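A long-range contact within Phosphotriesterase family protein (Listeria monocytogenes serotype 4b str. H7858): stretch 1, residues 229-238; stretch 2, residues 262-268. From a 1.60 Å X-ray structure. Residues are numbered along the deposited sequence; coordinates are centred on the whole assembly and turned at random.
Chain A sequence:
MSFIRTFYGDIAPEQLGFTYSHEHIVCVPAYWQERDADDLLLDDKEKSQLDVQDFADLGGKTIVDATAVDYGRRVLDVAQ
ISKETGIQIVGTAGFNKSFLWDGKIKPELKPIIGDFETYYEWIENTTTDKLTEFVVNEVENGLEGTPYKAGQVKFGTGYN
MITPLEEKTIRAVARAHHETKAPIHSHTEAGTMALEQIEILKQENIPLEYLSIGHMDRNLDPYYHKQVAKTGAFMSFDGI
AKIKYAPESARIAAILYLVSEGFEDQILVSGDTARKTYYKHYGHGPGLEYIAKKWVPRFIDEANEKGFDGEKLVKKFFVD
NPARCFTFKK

Stretch 1, residues 229-238: AKTGAFMSFD
Stretch 2, residues 262-268: GFEDQIL

Two adjacent parallel β-strands, joined by a backbone ladder and locked at their entrance by one glutamine side chain, illustrate how a side chain just before one strand can fix the turn leading into its neighbour. Strand 234-237 pairs with 267-268, Met235 opposite Ile267 (CA-CA 5.2 Å) and Ser236 opposite Leu268 (CA-CA 4.6 Å). The ladder alternates as parallel pairing requires: Met235 N donates to Gln266 O (2.8 Å), Leu268 N to Met235 O (3.0 Å), and Phe237 N to Leu268 O (2.8 Å), all nearly linear. Met235 and Ile267 (m, t) share one face of the sheet, Ser236 and Leu268 the other.

Before the first strand, Ala229 to Gly232 forms a type I turn, closed by Gly232 N to Ala229 O (3.0 Å); Gly232, at phi/psi 99/-9, adopts angles at which a CB would jam against the preceding carbonyl. Gln266 (chi1 -73°, chi2 161°, chi3 -116°) spends both amide protons on backbone carbonyls: NE2 donates to Ala229 O in the turn and to Ala233 O just after it, each at 2.8 Å. A water donates to Gln266 OE1 (2.8 Å) and weakly to Ala229 O (3.3 Å).

The contact buries 571 Å², both sides summed, and apolar packing contributes. Ala229, its CA-to-CB bond directed toward stretch 2, sets CB over the Phe263 ring face (chi1 m), 3.5 Å from the centroid. Leu268 (m, t) brings CD1 to 3.9 Å from Phe234 CB, while Phe237 CD2 lies 4.2 Å from Ile267 CG2; both phenylalanines are chi1 m.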

# COMPACT_ATOMS: atom_id res chain seq x y z
N ALA A 229 -3.89 17.36 -0.90
CA ALA A 229 -3.13 17.60 0.33
C ALA A 229 -3.89 18.46 1.34
O ALA A 229 -3.75 18.27 2.55
CB ALA A 229 -1.80 18.25 -0.00
N LYS A 230 -4.68 19.40 0.85
CA LYS A 230 -5.44 20.28 1.74
C LYS A 230 -6.42 19.54 2.64
O LYS A 230 -6.81 20.07 3.68
CB LYS A 230 -6.22 21.31 0.92
CG LYS A 230 -5.41 22.50 0.44
CD LYS A 230 -6.37 23.48 -0.22
CE LYS A 230 -5.69 24.70 -0.78
NZ LYS A 230 -6.73 25.59 -1.39
N THR A 231 -6.82 18.34 2.25
CA THR A 231 -7.75 17.54 3.04
C THR A 231 -7.08 16.91 4.26
O THR A 231 -7.76 16.50 5.19
CB THR A 231 -8.39 16.40 2.24
OG1 THR A 231 -7.40 15.40 1.95
CG2 THR A 231 -9.03 16.92 0.95
N GLY A 232 -5.75 16.83 4.23
CA GLY A 232 -5.00 16.20 5.29
C GLY A 232 -4.58 14.77 4.99
O GLY A 232 -3.79 14.19 5.74
N ALA A 233 -5.08 14.21 3.90
CA ALA A 233 -4.70 12.86 3.48
C ALA A 233 -3.19 12.71 3.26
O ALA A 233 -2.51 13.64 2.82
CB ALA A 233 -5.44 12.46 2.21
N PHE A 234 -2.70 11.52 3.56
CA PHE A 234 -1.35 11.16 3.21
C PHE A 234 -1.30 10.88 1.71
O PHE A 234 -2.28 10.38 1.14
CB PHE A 234 -0.87 9.95 4.01
CG PHE A 234 -0.58 10.27 5.46
CD1 PHE A 234 0.70 10.64 5.85
CD2 PHE A 234 -1.59 10.22 6.41
CE1 PHE A 234 0.97 10.94 7.19
CE2 PHE A 234 -1.33 10.52 7.74
CZ PHE A 234 -0.05 10.87 8.13
N MET A 235 -0.17 11.19 1.10
CA MET A 235 -0.03 11.04 -0.35
C MET A 235 1.18 10.20 -0.63
O MET A 235 2.31 10.55 -0.27
CB MET A 235 0.09 12.41 -1.01
CG MET A 235 -1.18 13.23 -0.78
SD MET A 235 -1.04 14.89 -1.40
CE MET A 235 -1.03 14.55 -3.17
N SER A 236 0.94 9.05 -1.26
CA SER A 236 1.97 8.05 -1.47
C SER A 236 2.59 8.21 -2.85
O SER A 236 1.91 8.07 -3.88
CB SER A 236 1.39 6.65 -1.29
OG SER A 236 2.40 5.66 -1.46
N PHE A 237 3.88 8.52 -2.87
CA PHE A 237 4.66 8.51 -4.10
C PHE A 237 5.36 7.16 -4.16
O PHE A 237 6.43 6.98 -3.57
CB PHE A 237 5.66 9.68 -4.12
CG PHE A 237 5.00 11.02 -4.31
CD1 PHE A 237 5.11 11.70 -5.52
CD2 PHE A 237 4.24 11.58 -3.29
CE1 PHE A 237 4.48 12.92 -5.70
CE2 PHE A 237 3.60 12.80 -3.47
CZ PHE A 237 3.72 13.48 -4.67
N ASP A 238 4.75 6.20 -4.84
CA ASP A 238 5.20 4.82 -4.73
C ASP A 238 5.64 4.22 -6.06
O ASP A 238 5.75 3.01 -6.20
CB ASP A 238 4.11 3.96 -4.07
CG ASP A 238 2.75 4.22 -4.64
OD1 ASP A 238 2.63 4.21 -5.88
OD2 ASP A 238 1.79 4.43 -3.86
N GLY A 262 3.90 23.44 2.17
CA GLY A 262 3.69 23.17 3.58
C GLY A 262 3.16 21.78 3.93
O GLY A 262 2.68 21.56 5.04
N PHE A 263 3.23 20.85 2.98
CA PHE A 263 2.64 19.54 3.17
C PHE A 263 3.65 18.42 3.38
O PHE A 263 3.34 17.25 3.17
CB PHE A 263 1.73 19.20 1.97
CG PHE A 263 0.61 20.19 1.77
CD1 PHE A 263 -0.45 20.23 2.66
CD2 PHE A 263 0.62 21.06 0.70
CE1 PHE A 263 -1.49 21.14 2.49
CE2 PHE A 263 -0.42 21.97 0.52
CZ PHE A 263 -1.47 22.01 1.41
N GLU A 264 4.86 18.75 3.83
CA GLU A 264 5.90 17.73 3.95
C GLU A 264 5.52 16.58 4.89
O GLU A 264 6.02 15.47 4.73
CB GLU A 264 7.23 18.35 4.39
CG GLU A 264 7.25 18.86 5.82
CD GLU A 264 8.42 19.79 6.07
OE1 GLU A 264 8.61 20.73 5.26
OE2 GLU A 264 9.16 19.59 7.06
N ASP A 265 4.64 16.84 5.85
CA ASP A 265 4.29 15.83 6.84
C ASP A 265 3.30 14.79 6.29
O ASP A 265 2.92 13.85 6.98
CB ASP A 265 3.66 16.50 8.07
CG ASP A 265 4.65 17.34 8.86
OD1 ASP A 265 5.87 17.13 8.72
OD2 ASP A 265 4.19 18.21 9.63
N GLN A 266 2.88 14.98 5.04
CA GLN A 266 1.88 14.09 4.46
C GLN A 266 2.44 13.17 3.38
O GLN A 266 1.71 12.34 2.83
CB GLN A 266 0.69 14.89 3.91
CG GLN A 266 -0.19 15.46 5.01
CD GLN A 266 -1.06 16.60 4.53
OE1 GLN A 266 -0.92 17.73 5.01
NE2 GLN A 266 -1.97 16.32 3.60
N ILE A 267 3.73 13.32 3.08
CA ILE A 267 4.36 12.56 1.99
C ILE A 267 4.88 11.19 2.43
O ILE A 267 5.60 11.06 3.42
CB ILE A 267 5.47 13.39 1.33
CG1 ILE A 267 4.86 14.65 0.70
CG2 ILE A 267 6.23 12.54 0.28
CD1 ILE A 267 5.86 15.69 0.31
N LEU A 268 4.49 10.15 1.68
CA LEU A 268 5.01 8.80 1.89
C LEU A 268 5.69 8.36 0.61
O LEU A 268 5.35 8.84 -0.47
CB LEU A 268 3.88 7.83 2.22
CG LEU A 268 3.03 8.13 3.44
CD1 LEU A 268 1.85 7.16 3.51
CD2 LEU A 268 3.89 8.06 4.70
O HOH W 1 -3.02 19.46 5.56